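Local coordinates for Rho GTPase-activating protein 15 (Homo sapiens, PDB 3BYI) that switches Rho-type GTPases such as RAC1 off, its RhoGAP domain speeding their conversion to the inactive GDP-bound state, at residues A[22-27]-A[34-39]; A[44-49]-A[54-59]; A[67-72]-A[93-98]; A[106-111]-A[149-154]. All blocks are in the same frame, centred on the assembly; numbering follows the deposited sequence.

Interaction 1: A[22-27]-A[34-39]; sequences SHLHKV and TVPWFV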
loop_
_atom_site.group_PDB
_atom_site.type_symbol
_atom_site.label_atom_id
_atom_site.label_comp_id
_atom_site.label_asym_id
_atom_site.label_seq_id
_atom_site.Cartn_x
_atom_site.Cartn_y
_atom_site.Cartn_z
ATOM N N SER A 22 0.211 12.121 5.817
ATOM C CA SER A 22 0.242 13.162 4.786
ATOM C C SER A 22 -0.251 12.550 3.484
ATOM O O SER A 22 -0.020 11.364 3.224
ATOM C CB SER A 22 1.663 13.732 4.584
ATOM O OG SER A 22 2.180 14.334 5.760
ATOM N N HIS A 23 -0.892 13.373 2.651
ATOM C CA HIS A 23 -1.320 12.956 1.322
ATOM C C HIS A 23 -0.141 12.399 0.555
ATOM O O HIS A 23 0.965 12.930 0.649
ATOM C CB HIS A 23 -1.920 14.134 0.509
ATOM C CG HIS A 23 -2.876 13.685 -0.567
ATOM N ND1 HIS A 23 -2.469 13.331 -1.840
ATOM C CD2 HIS A 23 -4.213 13.474 -0.532
ATOM C CE1 HIS A 23 -3.520 12.964 -2.548
ATOM N NE2 HIS A 23 -4.590 13.042 -1.778
ATOM N N LEU A 24 -0.388 11.351 -0.224
ATOM C CA LEU A 24 0.611 10.784 -1.139
ATOM C C LEU A 24 1.285 11.905 -1.950
ATOM O O LEU A 24 2.481 11.909 -2.143
ATOM C CB LEU A 24 -0.060 9.749 -2.074
ATOM C CG LEU A 24 0.860 9.019 -3.080
ATOM C CD1 LEU A 24 1.906 8.156 -2.359
ATOM C CD2 LEU A 24 0.047 8.234 -4.067
ATOM N N HIS A 25 0.494 12.887 -2.370
ATOM C CA HIS A 25 0.961 13.973 -3.234
ATOM C C HIS A 25 1.902 14.930 -2.548
ATOM O O HIS A 25 2.832 15.428 -3.177
ATOM C CB HIS A 25 -0.221 14.726 -3.816
ATOM C CG HIS A 25 -1.074 13.866 -4.699
ATOM N ND1 HIS A 25 -2.008 14.379 -5.569
ATOM C CD2 HIS A 25 -1.105 12.525 -4.869
ATOM C CE1 HIS A 25 -2.597 13.395 -6.218
ATOM N NE2 HIS A 25 -2.070 12.256 -5.806
ATOM N N LYS A 26 1.691 15.132 -1.254
ATOM C CA LYS A 26 2.593 15.937 -0.447
ATOM C C LYS A 26 3.865 15.181 -0.111
ATOM O O LYS A 26 4.939 15.769 -0.101
ATOM C CB LYS A 26 1.905 16.415 0.840
ATOM C CG LYS A 26 0.784 17.433 0.600
ATOM C CD LYS A 26 0.937 18.666 1.506
ATOM N N VAL A 27 3.755 13.878 0.185
ATOM C CA VAL A 27 4.970 13.087 0.483
ATOM C C VAL A 27 5.890 13.105 -0.739
ATOM O O VAL A 27 7.098 13.364 -0.622
ATOM C CB VAL A 27 4.651 11.649 0.921
ATOM C CG1 VAL A 27 5.929 10.770 0.932
ATOM C CG2 VAL A 27 3.921 11.675 2.294
ATOM N N THR A 34 7.518 10.250 -7.592
ATOM C CA THR A 34 6.151 9.770 -7.786
ATOM C C THR A 34 5.924 8.487 -7.011
ATOM O O THR A 34 4.818 7.943 -6.996
ATOM C CB THR A 34 5.833 9.639 -9.284
ATOM O OG1 THR A 34 6.802 8.801 -9.909
ATOM C CG2 THR A 34 5.895 11.061 -9.986
ATOM N N VAL A 35 6.980 7.987 -6.363
ATOM C CA VAL A 35 6.854 6.891 -5.424
ATOM C C VAL A 35 7.604 7.215 -4.139
ATOM O O VAL A 35 8.779 7.520 -4.185
ATOM C CB VAL A 35 7.424 5.570 -5.995
ATOM C CG1 VAL A 35 7.078 4.436 -5.064
ATOM C CG2 VAL A 35 6.890 5.309 -7.396
ATOM N N PRO A 36 6.925 7.161 -2.986
ATOM C CA PRO A 36 7.646 7.447 -1.757
ATOM C C PRO A 36 8.824 6.515 -1.486
ATOM O O PRO A 36 8.726 5.302 -1.619
ATOM C CB PRO A 36 6.584 7.269 -0.666
ATOM C CG PRO A 36 5.290 7.429 -1.362
ATOM C CD PRO A 36 5.500 6.890 -2.737
ATOM N N TRP A 37 9.932 7.104 -1.088
ATOM C CA TRP A 37 11.115 6.351 -0.671
ATOM C C TRP A 37 10.798 5.249 0.337
ATOM O O TRP A 37 11.382 4.185 0.258
ATOM C CB TRP A 37 12.183 7.273 -0.070
ATOM C CG TRP A 37 12.920 7.929 -1.127
ATOM C CD1 TRP A 37 12.842 9.235 -1.499
ATOM C CD2 TRP A 37 13.807 7.301 -2.031
ATOM N NE1 TRP A 37 13.640 9.458 -2.578
ATOM C CE2 TRP A 37 14.257 8.288 -2.922
ATOM C CE3 TRP A 37 14.275 5.992 -2.170
ATOM C CZ2 TRP A 37 15.191 8.019 -3.926
ATOM C CZ3 TRP A 37 15.167 5.711 -3.169
ATOM C CH2 TRP A 37 15.621 6.720 -4.045
ATOM N N PHE A 38 9.914 5.517 1.300
ATOM C CA PHE A 38 9.632 4.526 2.335
ATOM C C PHE A 38 8.979 3.271 1.736
ATOM O O PHE A 38 9.251 2.164 2.170
ATOM C CB PHE A 38 8.744 5.078 3.444
ATOM C CG PHE A 38 8.420 4.047 4.525
ATOM C CD1 PHE A 38 9.414 3.552 5.355
ATOM C CD2 PHE A 38 7.124 3.582 4.709
ATOM C CE1 PHE A 38 9.104 2.643 6.388
ATOM C CE2 PHE A 38 6.840 2.672 5.686
ATOM C CZ PHE A 38 7.825 2.213 6.538
ATOM N N VAL A 39 8.115 3.480 0.735
ATOM C CA VAL A 39 7.488 2.398 0.025
ATOM C C VAL A 39 8.545 1.538 -0.722
ATOM O O VAL A 39 8.493 0.315 -0.720
ATOM C CB VAL A 39 6.388 2.920 -0.956
ATOM C CG1 VAL A 39 5.881 1.779 -1.907
ATOM C CG2 VAL A 39 5.223 3.574 -0.175
#

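Interaction 2: A[44-49]-A[54-59]; sequences EAVEKR and DGIYRV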
loop_
_atom_site.group_PDB
_atom_site.type_symbol
_atom_site.label_atom_id
_atom_site.label_comp_id
_atom_site.label_asym_id
_atom_site.label_seq_id
_atom_site.Cartn_x
_atom_site.Cartn_y
_atom_site.Cartn_z
ATOM N N GLU A 44 11.973 -3.257 -1.040
ATOM C CA GLU A 44 13.296 -3.832 -1.216
ATOM C C GLU A 44 13.615 -4.873 -0.125
ATOM O O GLU A 44 14.163 -5.924 -0.402
ATOM C CB GLU A 44 14.363 -2.736 -1.193
ATOM C CG GLU A 44 15.796 -3.269 -1.344
ATOM C CD GLU A 44 16.832 -2.335 -0.728
ATOM O OE1 GLU A 44 16.484 -1.505 0.161
ATOM O OE2 GLU A 44 18.002 -2.448 -1.140
ATOM N N ALA A 45 13.313 -4.534 1.125
ATOM C CA ALA A 45 13.535 -5.442 2.255
ATOM C C ALA A 45 12.687 -6.718 2.157
ATOM O O ALA A 45 13.143 -7.794 2.474
ATOM C CB ALA A 45 13.282 -4.730 3.578
ATOM N N VAL A 46 11.465 -6.592 1.658
ATOM C CA VAL A 46 10.599 -7.752 1.489
ATOM C C VAL A 46 11.103 -8.651 0.351
ATOM O O VAL A 46 11.172 -9.880 0.504
ATOM C CB VAL A 46 9.077 -7.342 1.353
ATOM C CG1 VAL A 46 8.134 -8.561 1.048
ATOM C CG2 VAL A 46 8.587 -6.648 2.645
ATOM N N GLU A 47 11.516 -8.051 -0.754
ATOM C CA GLU A 47 12.152 -8.801 -1.832
ATOM C C GLU A 47 13.463 -9.476 -1.421
ATOM O O GLU A 47 13.743 -10.577 -1.833
ATOM C CB GLU A 47 12.316 -7.898 -3.055
ATOM C CG GLU A 47 10.929 -7.483 -3.594
ATOM C CD GLU A 47 10.946 -6.865 -4.948
ATOM O OE1 GLU A 47 12.022 -6.802 -5.568
ATOM O OE2 GLU A 47 9.867 -6.445 -5.415
ATOM N N LYS A 48 14.247 -8.822 -0.582
ATOM C CA LYS A 48 15.530 -9.347 -0.148
ATOM C C LYS A 48 15.360 -10.540 0.776
ATOM O O LYS A 48 16.056 -11.533 0.632
ATOM C CB LYS A 48 16.306 -8.281 0.618
ATOM C CG LYS A 48 17.648 -8.770 1.203
ATOM C CD LYS A 48 18.431 -7.628 1.784
ATOM C CE LYS A 48 19.783 -8.082 2.335
ATOM N NZ LYS A 48 20.546 -6.871 2.806
ATOM N N ARG A 49 14.457 -10.434 1.750
ATOM C CA ARG A 49 14.341 -11.457 2.775
ATOM C C ARG A 49 12.906 -11.830 3.186
ATOM O O ARG A 49 12.679 -12.352 4.280
ATOM C CB ARG A 49 15.107 -11.018 4.022
ATOM C CG ARG A 49 14.748 -9.659 4.531
ATOM C CD ARG A 49 15.736 -9.192 5.598
ATOM N NE ARG A 49 15.351 -7.871 6.067
ATOM C CZ ARG A 49 14.531 -7.618 7.090
ATOM N NH1 ARG A 49 14.039 -8.589 7.859
ATOM N NH2 ARG A 49 14.252 -6.351 7.376
ATOM N N ASP A 54 6.279 -17.560 5.144
ATOM C CA ASP A 54 4.882 -17.993 5.200
ATOM C C ASP A 54 3.977 -16.855 5.602
ATOM O O ASP A 54 4.253 -16.172 6.571
ATOM C CB ASP A 54 4.685 -19.132 6.180
ATOM C CG ASP A 54 5.273 -20.422 5.680
ATOM O OD1 ASP A 54 5.890 -20.398 4.587
ATOM O OD2 ASP A 54 5.127 -21.438 6.393
ATOM N N GLY A 55 2.919 -16.629 4.826
ATOM C CA GLY A 55 1.909 -15.620 5.198
ATOM C C GLY A 55 2.380 -14.183 5.084
ATOM O O GLY A 55 1.792 -13.293 5.692
ATOM N N ILE A 56 3.412 -13.952 4.282
ATOM C CA ILE A 56 3.924 -12.618 4.028
ATOM C C ILE A 56 2.787 -11.713 3.588
ATOM O O ILE A 56 2.040 -12.080 2.689
ATOM C CB ILE A 56 5.081 -12.629 2.986
ATOM C CG1 ILE A 56 5.830 -11.293 3.029
ATOM C CG2 ILE A 56 4.605 -13.022 1.527
ATOM C CD1 ILE A 56 6.729 -11.095 4.302
ATOM N N TYR A 57 2.638 -10.579 4.310
ATOM C CA TYR A 57 1.580 -9.553 4.172
ATOM C C TYR A 57 0.268 -9.862 4.910
ATOM O O TYR A 57 -0.506 -8.948 5.208
ATOM C CB TYR A 57 1.326 -9.149 2.725
ATOM C CG TYR A 57 2.451 -8.315 2.154
ATOM C CD1 TYR A 57 3.371 -8.850 1.278
ATOM C CD2 TYR A 57 2.592 -6.990 2.509
ATOM C CE1 TYR A 57 4.396 -8.093 0.799
ATOM C CE2 TYR A 57 3.619 -6.200 1.984
ATOM C CZ TYR A 57 4.506 -6.756 1.148
ATOM O OH TYR A 57 5.504 -5.962 0.658
ATOM N N ARG A 58 0.021 -11.142 5.192
ATOM C CA ARG A 58 -1.097 -11.536 5.997
ATOM C C ARG A 58 -0.689 -11.538 7.480
ATOM O O ARG A 58 -1.398 -11.043 8.316
ATOM C CB ARG A 58 -1.633 -12.919 5.560
ATOM C CG ARG A 58 -2.885 -13.410 6.319
ATOM C CD ARG A 58 -3.489 -14.680 5.625
ATOM N N VAL A 59 0.466 -12.111 7.784
ATOM C CA VAL A 59 0.934 -12.158 9.177
ATOM C C VAL A 59 1.267 -10.741 9.652
ATOM O O VAL A 59 1.776 -9.890 8.897
ATOM C CB VAL A 59 2.148 -13.127 9.376
ATOM C CG1 VAL A 59 2.821 -12.918 10.748
ATOM C CG2 VAL A 59 1.726 -14.625 9.177
#

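Interaction 3: A[67-72]-A[93-98]; sequences QKLRFI and TGALKM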
loop_
_atom_site.group_PDB
_atom_site.type_symbol
_atom_site.label_atom_id
_atom_site.label_comp_id
_atom_site.label_asym_id
_atom_site.label_seq_id
_atom_site.Cartn_x
_atom_site.Cartn_y
_atom_site.Cartn_z
ATOM N N GLN A 67 5.237 0.668 15.329
ATOM C CA GLN A 67 5.013 2.031 15.781
ATOM C C GLN A 67 6.344 2.781 15.943
ATOM O O GLN A 67 6.442 3.975 15.624
ATOM C CB GLN A 67 4.173 2.042 17.070
ATOM C CG GLN A 67 2.688 1.641 16.855
ATOM C CD GLN A 67 1.824 2.721 16.134
ATOM O OE1 GLN A 67 2.355 3.584 15.469
ATOM N NE2 GLN A 67 0.507 2.657 16.286
ATOM N N LYS A 68 7.385 2.086 16.409
ATOM C CA LYS A 68 8.732 2.690 16.484
ATOM C C LYS A 68 9.344 2.916 15.116
ATOM O O LYS A 68 10.088 3.874 14.918
ATOM C CB LYS A 68 9.729 1.790 17.207
ATOM C CG LYS A 68 9.488 1.578 18.655
ATOM C CD LYS A 68 10.436 0.558 19.220
ATOM C CE LYS A 68 10.363 0.546 20.738
ATOM N NZ LYS A 68 11.022 -0.682 21.256
ATOM N N LEU A 69 9.088 1.992 14.192
ATOM C CA LEU A 69 9.519 2.151 12.792
ATOM C C LEU A 69 8.890 3.417 12.195
ATOM O O LEU A 69 9.581 4.268 11.618
ATOM C CB LEU A 69 9.105 0.936 11.950
ATOM C CG LEU A 69 9.962 0.589 10.715
ATOM C CD1 LEU A 69 9.380 -0.633 9.929
ATOM C CD2 LEU A 69 10.201 1.759 9.790
ATOM N N ARG A 70 7.579 3.534 12.341
ATOM C CA ARG A 70 6.825 4.725 11.912
ATOM C C ARG A 70 7.385 6.010 12.513
ATOM O O ARG A 70 7.534 7.024 11.826
ATOM C CB ARG A 70 5.379 4.570 12.329
ATOM C CG ARG A 70 4.502 5.771 12.127
ATOM C CD ARG A 70 3.147 5.411 12.592
ATOM N NE ARG A 70 2.185 6.468 12.467
ATOM C CZ ARG A 70 2.129 7.520 13.282
ATOM N NH1 ARG A 70 2.982 7.646 14.275
ATOM N NH2 ARG A 70 1.202 8.443 13.113
ATOM N N PHE A 71 7.709 5.961 13.799
ATOM C CA PHE A 71 8.218 7.144 14.482
ATOM C C PHE A 71 9.552 7.609 13.906
ATOM O O PHE A 71 9.775 8.794 13.642
ATOM C CB PHE A 71 8.438 6.873 15.961
ATOM C CG PHE A 71 8.920 8.082 16.718
ATOM C CD1 PHE A 71 8.002 8.984 17.257
ATOM C CD2 PHE A 71 10.278 8.346 16.856
ATOM C CE1 PHE A 71 8.418 10.115 17.941
ATOM C CE2 PHE A 71 10.719 9.480 17.566
ATOM C CZ PHE A 71 9.781 10.365 18.102
ATOM N N ILE A 72 10.470 6.657 13.769
ATOM C CA ILE A 72 11.780 6.929 13.176
ATOM C C ILE A 72 11.613 7.558 11.781
ATOM O O ILE A 72 12.281 8.524 11.424
ATOM C CB ILE A 72 12.657 5.641 13.105
ATOM C CG1 ILE A 72 13.225 5.300 14.501
ATOM C CG2 ILE A 72 13.743 5.795 12.087
ATOM C CD1 ILE A 72 13.880 3.873 14.582
ATOM N N THR A 93 6.364 -5.353 6.519
ATOM C CA THR A 93 5.109 -5.441 5.796
ATOM C C THR A 93 4.022 -4.672 6.524
ATOM O O THR A 93 3.250 -3.994 5.890
ATOM C CB THR A 93 4.609 -6.866 5.619
ATOM O OG1 THR A 93 4.404 -7.422 6.912
ATOM C CG2 THR A 93 5.580 -7.728 4.763
ATOM N N GLY A 94 3.962 -4.807 7.856
ATOM C CA GLY A 94 2.996 -4.078 8.671
ATOM C C GLY A 94 3.123 -2.568 8.583
ATOM O O GLY A 94 2.137 -1.864 8.532
ATOM N N ALA A 95 4.348 -2.083 8.531
ATOM C CA ALA A 95 4.613 -0.656 8.447
ATOM C C ALA A 95 4.261 -0.137 7.062
ATOM O O ALA A 95 3.697 0.948 6.929
ATOM C CB ALA A 95 6.117 -0.354 8.832
ATOM N N LEU A 96 4.543 -0.917 6.025
ATOM C CA LEU A 96 4.125 -0.555 4.663
ATOM C C LEU A 96 2.609 -0.417 4.597
ATOM O O LEU A 96 2.104 0.601 4.145
ATOM C CB LEU A 96 4.568 -1.596 3.634
ATOM C CG LEU A 96 4.436 -1.154 2.170
ATOM C CD1 LEU A 96 5.135 0.201 2.008
ATOM C CD2 LEU A 96 5.036 -2.237 1.161
ATOM N N LYS A 97 1.888 -1.414 5.103
ATOM C CA LYS A 97 0.436 -1.377 5.067
ATOM C C LYS A 97 -0.129 -0.228 5.877
ATOM O O LYS A 97 -1.102 0.399 5.469
ATOM C CB LYS A 97 -0.154 -2.700 5.565
ATOM C CG LYS A 97 0.024 -3.887 4.595
ATOM C CD LYS A 97 -0.693 -5.124 5.120
ATOM C CE LYS A 97 -0.099 -5.666 6.424
ATOM N NZ LYS A 97 -0.808 -6.886 6.833
ATOM N N MET A 98 0.474 0.019 7.035
ATOM C CA MET A 98 0.094 1.145 7.900
ATOM C C MET A 98 0.264 2.490 7.187
ATOM O O MET A 98 -0.543 3.396 7.392
ATOM C CB MET A 98 0.929 1.150 9.202
ATOM C CG MET A 98 0.573 2.274 10.136
ATOM S SD MET A 98 1.403 2.271 11.736
ATOM C CE MET A 98 0.433 0.971 12.538
#

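Interaction 4: A[106-111]-A[149-154]; sequences PLFPYS and VLFGHL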
loop_
_atom_site.group_PDB
_atom_site.type_symbol
_atom_site.label_atom_id
_atom_site.label_comp_id
_atom_site.label_asym_id
_atom_site.label_seq_id
_atom_site.Cartn_x
_atom_site.Cartn_y
_atom_site.Cartn_z
ATOM N N PRO A 106 -7.043 7.276 0.134
ATOM C CA PRO A 106 -6.431 6.025 -0.313
ATOM C C PRO A 106 -5.656 6.102 -1.639
ATOM O O PRO A 106 -5.866 7.007 -2.440
ATOM C CB PRO A 106 -7.632 5.035 -0.384
ATOM C CG PRO A 106 -8.864 5.844 -0.224
ATOM C CD PRO A 106 -8.508 7.190 0.297
ATOM N N LEU A 107 -4.775 5.115 -1.867
ATOM C CA LEU A 107 -4.004 5.036 -3.110
ATOM C C LEU A 107 -4.914 5.126 -4.338
ATOM O O LEU A 107 -4.579 5.777 -5.325
ATOM C CB LEU A 107 -3.183 3.746 -3.164
ATOM C CG LEU A 107 -2.209 3.543 -4.350
ATOM C CD1 LEU A 107 -1.210 4.675 -4.446
ATOM C CD2 LEU A 107 -1.486 2.165 -4.263
ATOM N N PHE A 108 -6.043 4.440 -4.260
ATOM C CA PHE A 108 -7.079 4.528 -5.271
ATOM C C PHE A 108 -7.967 5.697 -4.875
ATOM O O PHE A 108 -8.726 5.576 -3.882
ATOM C CB PHE A 108 -7.909 3.233 -5.275
ATOM C CG PHE A 108 -7.202 2.063 -5.887
ATOM C CD1 PHE A 108 -6.153 1.427 -5.215
ATOM C CD2 PHE A 108 -7.581 1.592 -7.122
ATOM C CE1 PHE A 108 -5.501 0.351 -5.771
ATOM C CE2 PHE A 108 -6.924 0.527 -7.695
ATOM C CZ PHE A 108 -5.893 -0.107 -7.019
ATOM N N PRO A 109 -7.887 6.831 -5.609
ATOM C CA PRO A 109 -8.678 7.948 -5.146
ATOM C C PRO A 109 -10.180 7.655 -5.137
ATOM O O PRO A 109 -10.711 6.961 -6.013
ATOM C CB PRO A 109 -8.322 9.082 -6.131
ATOM C CG PRO A 109 -6.995 8.639 -6.759
ATOM C CD PRO A 109 -7.140 7.168 -6.840
ATOM N N TYR A 110 -10.831 8.193 -4.118
ATOM C CA TYR A 110 -12.277 8.171 -3.982
ATOM C C TYR A 110 -12.991 8.634 -5.273
ATOM O O TYR A 110 -14.013 8.060 -5.660
ATOM C CB TYR A 110 -12.714 9.122 -2.838
ATOM C CG TYR A 110 -12.211 8.861 -1.414
ATOM C CD1 TYR A 110 -12.514 7.677 -0.750
ATOM C CD2 TYR A 110 -11.498 9.861 -0.705
ATOM C CE1 TYR A 110 -12.090 7.448 0.568
ATOM C CE2 TYR A 110 -11.070 9.657 0.628
ATOM C CZ TYR A 110 -11.367 8.439 1.257
ATOM O OH TYR A 110 -10.923 8.200 2.561
ATOM N N SER A 111 -12.488 9.692 -5.918
ATOM C CA SER A 111 -13.114 10.155 -7.181
ATOM C C SER A 111 -13.097 9.063 -8.271
ATOM O O SER A 111 -13.995 9.010 -9.107
ATOM C CB SER A 111 -12.481 11.443 -7.693
ATOM O OG SER A 111 -11.091 11.340 -7.893
ATOM N N VAL A 149 4.643 0.122 -8.849
ATOM C CA VAL A 149 5.705 -0.402 -8.003
ATOM C C VAL A 149 5.138 -1.449 -6.990
ATOM O O VAL A 149 5.695 -2.538 -6.844
ATOM C CB VAL A 149 6.485 0.778 -7.324
ATOM C CG1 VAL A 149 7.291 0.323 -6.150
ATOM C CG2 VAL A 149 7.402 1.496 -8.334
ATOM N N LEU A 150 4.042 -1.130 -6.307
ATOM C CA LEU A 150 3.489 -2.049 -5.322
ATOM C C LEU A 150 2.934 -3.336 -5.975
ATOM O O LEU A 150 3.283 -4.425 -5.589
ATOM C CB LEU A 150 2.427 -1.352 -4.469
ATOM C CG LEU A 150 1.719 -2.226 -3.432
ATOM C CD1 LEU A 150 2.638 -2.692 -2.310
ATOM C CD2 LEU A 150 0.545 -1.473 -2.911
ATOM N N PHE A 151 2.066 -3.216 -6.965
ATOM C CA PHE A 151 1.546 -4.407 -7.632
ATOM C C PHE A 151 2.635 -5.236 -8.335
ATOM O O PHE A 151 2.573 -6.450 -8.348
ATOM C CB PHE A 151 0.404 -4.034 -8.575
ATOM C CG PHE A 151 -0.851 -3.660 -7.838
ATOM C CD1 PHE A 151 -1.330 -2.359 -7.848
ATOM C CD2 PHE A 151 -1.527 -4.617 -7.106
ATOM C CE1 PHE A 151 -2.466 -2.017 -7.148
ATOM C CE2 PHE A 151 -2.655 -4.290 -6.386
ATOM C CZ PHE A 151 -3.124 -2.980 -6.407
ATOM N N GLY A 152 3.623 -4.571 -8.911
ATOM C CA GLY A 152 4.756 -5.258 -9.545
ATOM C C GLY A 152 5.485 -6.117 -8.521
ATOM O O GLY A 152 5.812 -7.250 -8.786
ATOM N N HIS A 153 5.719 -5.548 -7.339
ATOM C CA HIS A 153 6.271 -6.277 -6.202
ATOM C C HIS A 153 5.417 -7.471 -5.793
ATOM O O HIS A 153 5.929 -8.555 -5.472
ATOM C CB HIS A 153 6.382 -5.303 -5.007
ATOM C CG HIS A 153 6.675 -5.965 -3.691
ATOM N ND1 HIS A 153 7.830 -6.683 -3.448
ATOM C CD2 HIS A 153 5.969 -6.001 -2.545
ATOM C CE1 HIS A 153 7.819 -7.127 -2.201
ATOM N NE2 HIS A 153 6.695 -6.734 -1.634
ATOM N N LEU A 154 4.106 -7.244 -5.727
ATOM C CA LEU A 154 3.194 -8.282 -5.270
ATOM C C LEU A 154 3.120 -9.442 -6.241
ATOM O O LEU A 154 2.856 -10.561 -5.824
ATOM C CB LEU A 154 1.786 -7.712 -4.945
ATOM C CG LEU A 154 1.712 -6.672 -3.785
ATOM C CD1 LEU A 154 0.297 -6.099 -3.655
ATOM C CD2 LEU A 154 2.169 -7.299 -2.486
#

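Interaction 1: A[22-27]-A[34-39]
Leu24 and Val27, on the first turn of helix 24-31, reach the ring of Pro36 from two neighbouring points, each side chain crossing the proline at about a right angle. The two aliphatic groups divide the pyrrolidine between them. Leu24 presents CD1 to the CG end, with Leu24 CD1 3.6 Å from Pro36 CG and nearly as near to Pro36 CD. Val27 brings one methyl to the other part of the ring, Val27 CG1 lying 3.9 Å from Pro36 CB. The CB of Leu24 does not point at the proline; the extended first torsion (CG anti to the backbone N, chi1 -178°) carries its branched end there. No hydrogen bond links the segments; their contact is wholly apolar and buried, and further cover for the ring comes from Phe99 and Thr146 of two other helices.

The start of helix 24-31 is fixed by a polar cap: a bond of 3.0 Å runs from His25 N to His23 ND1, in the plane of the acceptor ring, while His23 NE2 is bonded to Glu105. The first turn of helix 24-31 thus packs on the N-cap proline of helix 37-49, joining two consecutive helices of the all-helical RhoGAP domain.

Interaction 2: A[44-49]-A[54-59]
The ring of Tyr57 meets Val46 obliquely, and the two side chains approach from opposite directions. Val46 CG1 lies 3.8 Å from Tyr57 CE1, and both valine methyls converge on the phenol oxygen, Val46 CG1 and Val46 CG2 each standing 3.7 Å from Tyr57 OH. Elsewhere round the same ring, Phe175 meets it edge-to-face and Thr93, Leu154 and Ile157 add aliphatic contacts.

Ile56 widens the apolar patch more loosely, with Ile56 CG1 4.1 Å from Val46 CG1. The single methyl CG1 of Val46 therefore serves both neighbours, being placed between them by a first torsion that sets it anti to the backbone N (chi1 175°). Ile56 points toward the helix from its CB, whereas Tyr57 does not and brings only the end of its ring over. The loop turns sharply here: Gly55 O accepts from both Arg58 N and Val59 N, and Tyr57 adopts a positive phi of 84°.

The polar end of Tyr57 is bonded to His153 NE2, the histidine ring being held in turn by Glu47, and Tyr57 O is bonded to Lys97 NZ. A phenylalanine in place of Tyr57 would probably leave His153 NE2 without its hydroxyl partner and the histidine ring held through Glu47 alone among these bonds.

The tyrosine oxygen is at once packed by the valine methyls and bonded to His153. The chemistry thus implies that apolar contact and a buried polar bond hold the loop at the same point, next to Arg58, the predicted arginine finger that would stabilise the transition state of GTP hydrolysis.

Interaction 3: A[67-72]-A[93-98]
Leu69 and Ala95 make the close point of a helix-helix crossing within the all-helical RhoGAP fold, where the axes of the segments 67-72 and 93-98 pass 9.7 Å apart at a signed angle of -60°. Leu69 CD1 comes to 3.5 Å from Ala95 CB, tighter than usual van der Waals contact. The short alanine side chain is consistent with this close approach of Leu69, and the nearest pair of CA atoms across the crossing, Arg70 CA and Ala95 CA, is 6.8 Å apart.

One turn further along helix 89-102, Met98 points toward helix 63-74 and buries more surface than any other residue of the pair. Its sulfur meets the aliphatic part of Arg70, the two side chains crossing at about a right angle. Arg70 is stretched from CG to NE (chi2 180°), which lays CD beside the thioether before the guanidinium continues to a salt bridge with Glu102. That second-shell bond to a residue of the same helix as Met98 probably helps keep the arginine chain across the methionine.

At the more exposed margin of the contact Gln67 bends at chi2 and brings its amide within a loose 4.1 Å, measured from Gln67 OE1 to Met98 SD. Deeper in, Phe38 of helix 37-49 packs against both Leu69 and Ala95, while Leu79 and Trp86 add to the surroundings of the leucine. Ile66 touches Ala95 and Met98 together and Leu63 touches Met98, extending the interface toward the start of helix 63-74. At the centre of the methionine contact, Met98 SD stands 3.7 Å from Arg70 CD.

Interaction 4: A[106-111]-A[149-154]
Phe108 and Phe151 approach each other from opposite directions in the core of the all-helical RhoGAP fold, where the loop before helix 110-120 passes helix 141-159. This is the closer half of the contact. The CE1-CZ side of each ring takes part, with Phe108 CZ 3.9 Å from Phe151 CE1. Phe151 CE1 sits at the edge of the Phe108 ring, near its plane, while Phe108 reaches the Phe151 ring obliquely. The CB of Phe108 does not point at the helix, and the first torsion (CG anti to the carbonyl carbon, chi1 -74°) swings the ring inward.

The second pair is looser, two leucines that barely meet through single methyls. Neither half opens on solvent, for all four residues are buried. Leu179 touches Phe108, Phe151 and Leu150; Met203 reaches both phenylalanines, and Phe116 meets the Phe108 ring edge-to-face. An alanine at Phe108 is likely to open a gap between helices 141-159, 168-180 and 189-205, leaving the end of Phe151 without its aromatic neighbour. The exposed side of the segment lies further on, at Tyr110 and Ser111, beyond the contact with the helix. At the loose end, Leu107 CD2 stands 4.4 Å from Leu150 CD2.

From the N terminus, interaction 1 closes over the rest of helix 24-31 and the short loop after it, bringing its first turn to the start of helix 37-49. Interaction 2 then folds the loop carrying the predicted arginine finger back on the C-terminal part of helix 37-49. Interaction 3 spans a longer excursion, joining helices 63-74 and 89-102, and interaction 4 closes the longest, mostly helical one. The four follow in series, with none nested or crossing, yet they meet in space. Phe38 joins interactions 1 and 3, and Leu24 meets Leu107 between interactions 1 and 4. Interactions 2 and 4 share the Tyr57-His153 bond, tying the finger loop to helix 141-159.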